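PDB 1XKN: putative peptidyl-arginine deiminase, which probably hydrolyses the guanidinium group of agmatine or of arginine residues in peptides, as a deiminase of the Porphyromonas-type peptidyl-arginine deiminase family. Local coordinates for residues 5-13 with 158-166. Residues are numbered along the deposited sequence; the frame is centred on the assembly and turned at random.
Sequences TYFMPPEWA and GAIDVNGAG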
ATOM      1  N   THR A   5     -11.396  14.739  15.258  1.00  6.12           N
ATOM      2  CA  THR A   5     -10.012  14.328  15.106  1.00  6.07           C
ATOM      3  C   THR A   5     -10.066  12.964  14.440  1.00  4.91           C
ATOM      4  O   THR A   5     -11.082  12.266  14.508  1.00  5.79           O
ATOM      5  CB  THR A   5      -9.255  14.235  16.454  1.00  7.22           C
ATOM      6  OG1 THR A   5      -9.934  13.338  17.340  1.00  8.56           O
ATOM      7  CG2 THR A   5      -9.150  15.611  17.095  1.00  8.94           C
ATOM      8  N   TYR A   6      -8.985  12.596  13.766  1.00  3.62           N
ATOM      9  CA  TYR A   6      -8.942  11.313  13.085  1.00  4.25           C
ATOM     10  C   TYR A   6      -7.724  10.507  13.512  1.00  5.08           C
ATOM     11  O   TYR A   6      -6.756  11.045  14.052  1.00  7.32           O
ATOM     12  CB  TYR A   6      -8.924  11.519  11.563  1.00  3.96           C
ATOM     13  CG  TYR A   6     -10.126  12.263  11.016  1.00  2.24           C
ATOM     14  CD1 TYR A   6     -10.076  13.639  10.781  1.00  2.94           C
ATOM     15  CD2 TYR A   6     -11.322  11.594  10.753  1.00  3.58           C
ATOM     16  CE1 TYR A   6     -11.190  14.329  10.297  1.00  1.00           C
ATOM     17  CE2 TYR A   6     -12.443  12.276  10.271  1.00  3.26           C
ATOM     18  CZ  TYR A   6     -12.369  13.643  10.046  1.00  4.81           C
ATOM     19  OH  TYR A   6     -13.473  14.327   9.575  1.00  6.70           O
ATOM     20  N   PHE A   7      -7.797   9.203  13.283  1.00  5.68           N
ATOM     21  CA  PHE A   7      -6.714   8.291  13.609  1.00  5.46           C
ATOM     22  C   PHE A   7      -6.620   7.280  12.481  1.00  4.92           C
ATOM     23  O   PHE A   7      -7.628   6.696  12.075  1.00  4.05           O
ATOM     24  CB  PHE A   7      -7.001   7.564  14.928  1.00  5.79           C
ATOM     25  CG  PHE A   7      -6.072   6.412  15.205  1.00  8.19           C
ATOM     26  CD1 PHE A   7      -4.729   6.634  15.495  1.00  8.90           C
ATOM     27  CD2 PHE A   7      -6.539   5.103  15.157  1.00  9.73           C
ATOM     28  CE1 PHE A   7      -3.862   5.567  15.733  1.00 10.05           C
ATOM     29  CE2 PHE A   7      -5.681   4.026  15.392  1.00  9.98           C
ATOM     30  CZ  PHE A   7      -4.342   4.263  15.680  1.00  9.24           C
HETATM   31  N   MSE A   8      -5.413   7.103  11.952  1.00  5.02           N
HETATM   32  CA  MSE A   8      -5.198   6.132  10.895  1.00  4.83           C
HETATM   33  C   MSE A   8      -4.443   4.960  11.500  1.00  4.86           C
HETATM   34  O   MSE A   8      -3.276   5.089  11.876  1.00  5.31           O
HETATM   35  CB  MSE A   8      -4.378   6.719   9.747  1.00  6.20           C
HETATM   36  CG  MSE A   8      -4.306   5.775   8.554  1.00  7.82           C
HETATM   37 SE   MSE A   8      -3.169   6.400   7.131  1.00 12.04          SE
HETATM   38  CE  MSE A   8      -2.592   4.720   6.381  1.00 10.01           C
ATOM     39  N   PRO A   9      -5.105   3.803  11.620  1.00  4.56           N
ATOM     40  CA  PRO A   9      -4.446   2.628  12.192  1.00  4.27           C
ATOM     41  C   PRO A   9      -3.252   2.203  11.350  1.00  4.08           C
ATOM     42  O   PRO A   9      -3.235   2.405  10.133  1.00  4.14           O
ATOM     43  CB  PRO A   9      -5.544   1.568  12.168  1.00  3.55           C
ATOM     44  CG  PRO A   9      -6.794   2.376  12.314  1.00  4.32           C
ATOM     45  CD  PRO A   9      -6.537   3.544  11.392  1.00  4.98           C
ATOM     46  N   PRO A  10      -2.230   1.618  11.990  1.00  4.72           N
ATOM     47  CA  PRO A  10      -1.061   1.174  11.230  1.00  4.02           C
ATOM     48  C   PRO A  10      -1.474  -0.080  10.460  1.00  4.29           C
ATOM     49  O   PRO A  10      -2.480  -0.712  10.787  1.00  4.50           O
ATOM     50  CB  PRO A  10      -0.027   0.892  12.317  1.00  5.18           C
ATOM     51  CG  PRO A  10      -0.873   0.409  13.450  1.00  5.38           C
ATOM     52  CD  PRO A  10      -2.057   1.354  13.428  1.00  4.16           C
ATOM     53  N   GLU A  11      -0.703  -0.440   9.442  1.00  3.54           N
ATOM     54  CA  GLU A  11      -1.037  -1.592   8.625  1.00  3.58           C
ATOM     55  C   GLU A  11      -1.051  -2.915   9.387  1.00  4.57           C
ATOM     56  O   GLU A  11      -1.722  -3.860   8.976  1.00  5.01           O
ATOM     57  CB  GLU A  11      -0.071  -1.675   7.446  1.00  4.61           C
ATOM     58  CG  GLU A  11      -0.500  -2.620   6.350  1.00  4.79           C
ATOM     59  CD  GLU A  11       0.295  -2.403   5.084  1.00  5.99           C
ATOM     60  OE1 GLU A  11       0.199  -1.295   4.520  1.00  5.88           O
ATOM     61  OE2 GLU A  11       1.016  -3.332   4.662  1.00  4.82           O
ATOM     62  N   TRP A  12      -0.316  -2.987  10.492  1.00  4.29           N
ATOM     63  CA  TRP A  12      -0.267  -4.216  11.274  1.00  4.00           C
ATOM     64  C   TRP A  12      -1.401  -4.334  12.296  1.00  3.35           C
ATOM     65  O   TRP A  12      -1.497  -5.342  12.994  1.00  4.30           O
ATOM     66  CB  TRP A  12       1.085  -4.352  11.983  1.00  4.69           C
ATOM     67  CG  TRP A  12       1.384  -3.246  12.942  1.00  5.15           C
ATOM     68  CD1 TRP A  12       0.886  -3.093  14.204  1.00  5.35           C
ATOM     69  CD2 TRP A  12       2.228  -2.118  12.704  1.00  4.84           C
ATOM     70  NE1 TRP A  12       1.369  -1.937  14.769  1.00  6.61           N
ATOM     71  CE2 TRP A  12       2.198  -1.320  13.869  1.00  5.26           C
ATOM     72  CE3 TRP A  12       3.012  -1.702  11.616  1.00  5.21           C
ATOM     73  CZ2 TRP A  12       2.919  -0.129  13.976  1.00  4.07           C
ATOM     74  CZ3 TRP A  12       3.727  -0.517  11.726  1.00  3.93           C
ATOM     75  CH2 TRP A  12       3.676   0.252  12.899  1.00  5.54           C
ATOM     76  N   ALA A  13      -2.252  -3.317  12.390  1.00  4.44           N
ATOM     77  CA  ALA A  13      -3.378  -3.369  13.315  1.00  4.54           C
ATOM     78  C   ALA A  13      -4.369  -4.383  12.750  1.00  5.31           C
ATOM     79  O   ALA A  13      -4.362  -4.661  11.555  1.00  5.64           O
ATOM     80  CB  ALA A  13      -4.035  -1.993  13.434  1.00  4.93           C
ATOM     81  N   GLY A 158       0.140   4.709  -1.167  1.00  4.50           N
ATOM     82  CA  GLY A 158       1.487   4.182  -1.271  1.00  5.00           C
ATOM     83  C   GLY A 158       2.567   5.226  -1.045  1.00  4.62           C
ATOM     84  O   GLY A 158       3.750   4.890  -0.934  1.00  4.28           O
ATOM     85  N   ALA A 159       2.163   6.490  -0.970  1.00  4.03           N
ATOM     86  CA  ALA A 159       3.103   7.585  -0.764  1.00  3.34           C
ATOM     87  C   ALA A 159       3.311   7.923   0.708  1.00  3.81           C
ATOM     88  O   ALA A 159       4.158   8.752   1.051  1.00  3.72           O
ATOM     89  CB  ALA A 159       2.630   8.823  -1.519  1.00  3.08           C
ATOM     90  N   ILE A 160       2.545   7.279   1.581  1.00  2.99           N
ATOM     91  CA  ILE A 160       2.667   7.523   3.016  1.00  3.75           C
ATOM     92  C   ILE A 160       2.723   6.200   3.777  1.00  3.47           C
ATOM     93  O   ILE A 160       2.319   5.161   3.261  1.00  4.75           O
ATOM     94  CB  ILE A 160       1.473   8.355   3.564  1.00  3.72           C
ATOM     95  CG1 ILE A 160       0.160   7.609   3.324  1.00  5.81           C
ATOM     96  CG2 ILE A 160       1.438   9.723   2.893  1.00  4.73           C
ATOM     97  CD1 ILE A 160      -1.030   8.212   4.048  1.00  6.39           C
ATOM     98  N   ASP A 161       3.244   6.240   4.999  1.00  3.69           N
ATOM     99  CA  ASP A 161       3.335   5.057   5.847  1.00  3.38           C
ATOM    100  C   ASP A 161       3.339   5.550   7.289  1.00  3.40           C
ATOM    101  O   ASP A 161       4.188   6.354   7.670  1.00  3.23           O
ATOM    102  CB  ASP A 161       4.612   4.270   5.534  1.00  4.54           C
ATOM    103  CG  ASP A 161       4.661   2.930   6.245  1.00  7.58           C
ATOM    104  OD1 ASP A 161       5.150   2.879   7.391  1.00 10.83           O
ATOM    105  OD2 ASP A 161       4.192   1.933   5.658  1.00  9.48           O
ATOM    106  N   VAL A 162       2.386   5.079   8.087  1.00  3.13           N
ATOM    107  CA  VAL A 162       2.276   5.525   9.475  1.00  3.39           C
ATOM    108  C   VAL A 162       2.680   4.483  10.516  1.00  3.10           C
ATOM    109  O   VAL A 162       2.620   3.282  10.261  1.00  4.82           O
ATOM    110  CB  VAL A 162       0.833   6.000   9.785  1.00  2.81           C
ATOM    111  CG1 VAL A 162       0.431   7.097   8.810  1.00  3.83           C
ATOM    112  CG2 VAL A 162      -0.142   4.827   9.690  1.00  5.83           C
ATOM    113  N   ASN A 163       3.092   4.945  11.695  1.00  4.32           N
ATOM    114  CA  ASN A 163       3.495   4.024  12.753  1.00  2.80           C
ATOM    115  C   ASN A 163       2.336   3.770  13.716  1.00  4.50           C
ATOM    116  O   ASN A 163       2.467   3.012  14.678  1.00  5.48           O
ATOM    117  CB  ASN A 163       4.722   4.567  13.501  1.00  3.31           C
ATOM    118  CG  ASN A 163       4.368   5.612  14.538  1.00  3.06           C
ATOM    119  OD1 ASN A 163       3.476   6.429  14.333  1.00  3.57           O
ATOM    120  ND2 ASN A 163       5.078   5.594  15.658  1.00  4.69           N
ATOM    121  N   GLY A 164       1.201   4.410  13.443  1.00  5.02           N
ATOM    122  CA  GLY A 164       0.014   4.229  14.266  1.00  6.30           C
ATOM    123  C   GLY A 164       0.039   4.932  15.607  1.00  8.35           C
ATOM    124  O   GLY A 164      -0.819   4.693  16.459  1.00  9.32           O
ATOM    125  N   ALA A 165       1.020   5.807  15.801  1.00  7.07           N
ATOM    126  CA  ALA A 165       1.139   6.524  17.059  1.00  7.63           C
ATOM    127  C   ALA A 165       1.541   7.979  16.865  1.00  6.82           C
ATOM    128  O   ALA A 165       2.063   8.610  17.786  1.00  8.26           O
ATOM    129  CB  ALA A 165       2.141   5.820  17.966  1.00  9.35           C
ATOM    130  N   GLY A 166       1.317   8.509  15.667  1.00  5.00           N
ATOM    131  CA  GLY A 166       1.647   9.903  15.430  1.00  3.92           C
ATOM    132  C   GLY A 166       2.686  10.208  14.370  1.00  3.64           C
ATOM    133  O   GLY A 166       2.824  11.363  13.958  1.00  4.23           O
TER
HETATM  134  O   HOH W   1       1.745   1.098   8.691  1.00  3.94           O
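Pro10 lies flush on Gly164, its CD 3.6 Å from Gly164 CA, where the backbone turns with a positive phi of 75°. Two aromatic rings meet backbone oxygens of the same bend. Phe7 receives Gly164 O at its edge, in the ring plane, with CE1 3.2 Å from that oxygen. Trp12 brings CZ2 to 3.3 Å from Asn163 O in an oblique approach, while one face of its indole is covered by Pro10 CB. With chi1 at 61°, Trp12 CG sits between its backbone N and carbonyl carbon, which folds the indole back over Pro10. Deeper in, selenomethionine Met8 reaches along an extended chain, and its SE packs 4.0 Å from Val162 CG1 and slightly farther from Ile160 CD1. The other branch of Val162, CG2, rests against Met8 O and Pro9 O.

No direct hydrogen bond joins the segments; a water bridges them, accepting from Glu11 N and donating to Val162 O (2.8 Å). Within the bend, Asn163 OD1 takes the N-H of Ala165 from above its carbonyl plane, forming an Asx turn, and also accepts from Leu167 N. Arg223 forms salt bridges with both Glu11 and Asp161, a shared cation that probably offsets the proximity of their carboxylates. The end of strand 5-7 and the type I turn of Pro10 to Ala13 that follows thus pack on strand 160-162 and the bend leading to antiparallel strand 167-171, joining two sheets of what is, by family, the alpha/beta-propeller (pentein) fold of guanidino-modifying enzymes.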